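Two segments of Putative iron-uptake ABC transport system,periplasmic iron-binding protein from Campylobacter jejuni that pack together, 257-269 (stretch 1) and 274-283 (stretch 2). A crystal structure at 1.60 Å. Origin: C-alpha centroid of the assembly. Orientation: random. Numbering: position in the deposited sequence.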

# COMPACT_ATOMS: atom_id res chain seq x y z
N MET A 257 -1.85 -5.19 -16.62
CA MET A 257 -1.13 -4.89 -15.38
C MET A 257 -0.38 -6.11 -14.83
O MET A 257 0.59 -5.93 -14.10
CB MET A 257 -2.07 -4.38 -14.31
CG MET A 257 -2.65 -2.96 -14.55
SD MET A 257 -1.45 -1.73 -14.94
CE MET A 257 -0.49 -1.78 -13.47
N LEU A 258 -0.78 -7.32 -15.20
CA LEU A 258 -0.08 -8.55 -14.79
C LEU A 258 0.84 -9.08 -15.86
O LEU A 258 1.37 -10.19 -15.72
CB LEU A 258 -1.08 -9.62 -14.29
CG LEU A 258 -1.44 -9.62 -12.82
CD1 LEU A 258 -0.26 -10.02 -11.95
CD2 LEU A 258 -2.04 -8.28 -12.42
N SER A 259 1.00 -8.34 -16.96
CA SER A 259 1.90 -8.80 -18.05
C SER A 259 3.36 -8.71 -17.62
O SER A 259 3.70 -7.98 -16.73
CB SER A 259 1.65 -7.99 -19.31
OG SER A 259 2.02 -6.64 -19.20
N PRO A 260 4.22 -9.52 -18.23
CA PRO A 260 5.64 -9.53 -17.89
C PRO A 260 6.31 -8.18 -17.88
O PRO A 260 7.00 -7.88 -16.89
CB PRO A 260 6.23 -10.46 -18.95
CG PRO A 260 5.10 -11.40 -19.28
CD PRO A 260 3.85 -10.55 -19.23
N GLU A 261 6.10 -7.37 -18.92
CA GLU A 261 6.75 -6.08 -19.02
C GLU A 261 6.30 -5.11 -17.94
O GLU A 261 7.12 -4.40 -17.38
CB GLU A 261 6.60 -5.43 -20.42
CG GLU A 261 7.34 -4.10 -20.51
CD GLU A 261 7.41 -3.46 -21.88
OE1 GLU A 261 6.61 -3.81 -22.77
OE2 GLU A 261 8.32 -2.59 -22.05
N ILE A 262 5.02 -5.15 -17.61
CA ILE A 262 4.48 -4.18 -16.68
C ILE A 262 4.85 -4.57 -15.24
O ILE A 262 5.18 -3.69 -14.43
CB ILE A 262 2.97 -4.06 -16.88
CG1 ILE A 262 2.68 -3.60 -18.31
CG2 ILE A 262 2.37 -3.11 -15.88
CD1 ILE A 262 3.34 -2.22 -18.70
N GLN A 263 4.83 -5.86 -14.94
CA GLN A 263 5.27 -6.31 -13.63
C GLN A 263 6.74 -5.99 -13.42
O GLN A 263 7.16 -5.62 -12.33
CB GLN A 263 4.98 -7.80 -13.45
CG GLN A 263 3.49 -8.07 -13.38
CD GLN A 263 2.98 -7.92 -11.99
OE1 GLN A 263 3.47 -8.58 -11.08
NE2 GLN A 263 2.04 -7.01 -11.80
N LYS A 264 7.54 -6.10 -14.49
CA LYS A 264 8.94 -5.70 -14.40
C LYS A 264 9.10 -4.17 -14.14
O LYS A 264 9.93 -3.77 -13.33
CB LYS A 264 9.73 -6.15 -15.64
CG LYS A 264 11.28 -5.99 -15.40
CD LYS A 264 11.78 -6.55 -14.06
CE LYS A 264 13.26 -6.94 -14.07
NZ LYS A 264 13.87 -6.82 -12.75
N ILE A 265 8.31 -3.34 -14.79
CA ILE A 265 8.37 -1.90 -14.53
C ILE A 265 7.99 -1.60 -13.08
O ILE A 265 8.57 -0.74 -12.42
CB ILE A 265 7.47 -1.15 -15.50
CG1 ILE A 265 8.05 -1.23 -16.93
CG2 ILE A 265 7.20 0.31 -15.01
CD1 ILE A 265 7.16 -0.60 -17.93
N LEU A 266 6.99 -2.30 -12.58
CA LEU A 266 6.53 -2.04 -11.21
C LEU A 266 7.64 -2.30 -10.19
O LEU A 266 7.72 -1.58 -9.20
CB LEU A 266 5.30 -2.86 -10.92
CG LEU A 266 4.00 -2.35 -11.61
CD1 LEU A 266 2.95 -3.43 -11.68
CD2 LEU A 266 3.48 -1.13 -10.94
N THR A 267 8.51 -3.29 -10.43
CA THR A 267 9.64 -3.47 -9.52
C THR A 267 10.87 -2.62 -9.89
O THR A 267 11.55 -2.08 -9.01
CB THR A 267 9.95 -4.97 -9.33
OG1 THR A 267 10.88 -5.15 -8.27
CG2 THR A 267 10.60 -5.62 -10.55
N ASP A 268 11.12 -2.44 -11.19
CA ASP A 268 12.28 -1.70 -11.63
C ASP A 268 12.18 -0.18 -11.46
O ASP A 268 13.20 0.49 -11.18
CB ASP A 268 12.62 -2.01 -13.07
CG ASP A 268 13.32 -3.35 -13.23
OD1 ASP A 268 13.45 -4.21 -12.29
OD2 ASP A 268 13.73 -3.64 -14.37
N SER A 269 10.98 0.34 -11.70
CA SER A 269 10.73 1.76 -11.69
C SER A 269 9.96 2.26 -10.46
O SER A 269 10.09 3.42 -10.12
CB SER A 269 10.01 2.19 -12.98
OG SER A 269 10.90 1.99 -14.10
N PRO A 274 6.67 -7.64 -7.32
CA PRO A 274 5.71 -8.17 -8.30
C PRO A 274 4.80 -9.22 -7.71
O PRO A 274 5.18 -9.95 -6.78
CB PRO A 274 6.60 -8.86 -9.34
CG PRO A 274 7.85 -9.18 -8.59
CD PRO A 274 8.05 -8.05 -7.62
N ILE A 275 3.62 -9.36 -8.31
CA ILE A 275 2.75 -10.49 -7.99
C ILE A 275 3.23 -11.74 -8.72
O ILE A 275 3.22 -12.82 -8.14
CB ILE A 275 1.31 -10.16 -8.37
CG1 ILE A 275 0.84 -9.02 -7.49
CG2 ILE A 275 0.39 -11.39 -8.27
CD1 ILE A 275 0.70 -9.30 -6.04
N ARG A 276 3.65 -11.60 -9.95
CA ARG A 276 4.08 -12.77 -10.72
C ARG A 276 5.31 -13.36 -10.09
O ARG A 276 6.23 -12.62 -9.67
CB ARG A 276 4.42 -12.38 -12.15
CG ARG A 276 3.33 -11.90 -13.02
CD ARG A 276 3.81 -11.54 -14.40
NE ARG A 276 4.25 -12.74 -15.15
CZ ARG A 276 3.67 -13.24 -16.24
NH1 ARG A 276 2.58 -12.69 -16.77
NH2 ARG A 276 4.21 -14.33 -16.82
N ASN A 277 5.39 -14.70 -10.15
CA ASN A 277 6.50 -15.42 -9.58
C ASN A 277 7.65 -15.69 -10.55
O ASN A 277 8.63 -16.37 -10.18
CB ASN A 277 6.09 -16.71 -8.89
CG ASN A 277 5.61 -17.81 -9.84
OD1 ASN A 277 5.69 -17.70 -11.06
ND2 ASN A 277 5.10 -18.89 -9.26
N ASP A 278 7.57 -15.13 -11.73
CA ASP A 278 8.60 -15.26 -12.77
C ASP A 278 9.25 -13.92 -13.20
O ASP A 278 9.87 -13.82 -14.25
CB ASP A 278 8.02 -16.02 -13.97
CG ASP A 278 6.95 -15.25 -14.68
OD1 ASP A 278 6.48 -15.71 -15.73
OD2 ASP A 278 6.57 -14.14 -14.22
N VAL A 279 9.11 -12.91 -12.35
CA VAL A 279 9.69 -11.61 -12.59
C VAL A 279 10.76 -11.33 -11.51
O VAL A 279 10.45 -11.26 -10.33
CB VAL A 279 8.61 -10.51 -12.54
CG1 VAL A 279 9.24 -9.14 -12.69
CG2 VAL A 279 7.59 -10.70 -13.64
N GLU A 280 12.00 -11.23 -11.92
CA GLU A 280 13.10 -10.91 -11.01
C GLU A 280 12.90 -9.56 -10.35
O GLU A 280 12.50 -8.58 -11.00
CB GLU A 280 14.43 -10.94 -11.75
CG GLU A 280 14.87 -12.36 -12.10
CD GLU A 280 15.54 -13.11 -10.96
OE1 GLU A 280 15.91 -12.44 -9.95
OE2 GLU A 280 15.77 -14.36 -11.10
N LEU A 281 13.22 -9.49 -9.07
CA LEU A 281 13.23 -8.23 -8.35
C LEU A 281 14.29 -7.29 -8.91
O LEU A 281 15.31 -7.71 -9.39
CB LEU A 281 13.45 -8.45 -6.85
CG LEU A 281 12.50 -9.37 -6.13
CD1 LEU A 281 12.85 -9.48 -4.68
CD2 LEU A 281 11.05 -8.95 -6.33
N SER A 282 14.03 -5.99 -8.86
CA SER A 282 15.02 -5.00 -9.24
C SER A 282 16.13 -5.04 -8.19
O SER A 282 15.95 -5.56 -7.07
CB SER A 282 14.41 -3.61 -9.27
OG SER A 282 13.97 -3.25 -7.98
N GLN A 283 17.30 -4.55 -8.56
CA GLN A 283 18.46 -4.69 -7.67
C GLN A 283 18.29 -3.94 -6.34
O GLN A 283 18.70 -4.41 -5.29
CB GLN A 283 19.75 -4.20 -8.35
CG GLN A 283 19.96 -4.69 -9.74
CD GLN A 283 19.67 -6.14 -9.96
OE1 GLN A 283 18.95 -6.49 -10.96
NE2 GLN A 283 20.17 -7.00 -9.11
O HOH W 1 16.42 -7.72 -11.95

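A helix spanning residues 260-268 packs against a segment without regular helix or strand, 274-283, and the two stretches bury 595 Å² between them. Their backbones come close at Gln263 and Pro274, at Lys264 and Val279, and most tightly at Asp268 and Ser282, whose CA atoms lie 4.9 Å apart. Backbone groups of stretch 2 bond to side chains of the helix: Ile275 N, Arg276 N, Glu280 O and Ser282 N. Gln263 takes two of them near the start of stretch 2: its OE1 accepts from Ile275 N (2.9 Å) and from Arg276 N (3.2 Å), while its NE2 donates to Met257 O (2.9 Å), so one amide links Met257 to the facing chain. Near the end of stretch 2, Ser282 OG donates to Thr267 O (2.9 Å), and Ser282 N makes a weak bond to Thr267 OG1 (3.3 Å); Ser282 OG also caps a backbone N just beyond stretch 2.

Charged side chains reach backbone carbonyls as well. Arg276 NH1, not used by Asp278, donates almost linearly to Leu258 O (3.0 Å) near the guanidinium plane, while Pro260 CD sits over one face, 3.5 Å from NH1. The same guanidinium is held by Asp278 in a salt bridge, through NE to OD2 and NH2 to OD1, both 2.9 Å. Lys264 NZ donates to Glu280 O (2.8 Å), forms a salt bridge with Asp268 OD1 (2.7 Å) and donates to a water (2.8 Å from NZ) that in turn donates to Leu281 O and Gln283 OE1.

Apolar contacts accompany these bonds. Val279 points toward the helix, its CG2 3.9 Å from Gln263 CB and its CG1 3.9 Å from Lys264 CD, so the aliphatic part of the lysine serves as packing surface. Leu258 CD1 meets Ile275 CB at 3.9 Å, and Thr267 CB lies 4.0 Å from Pro274 CD.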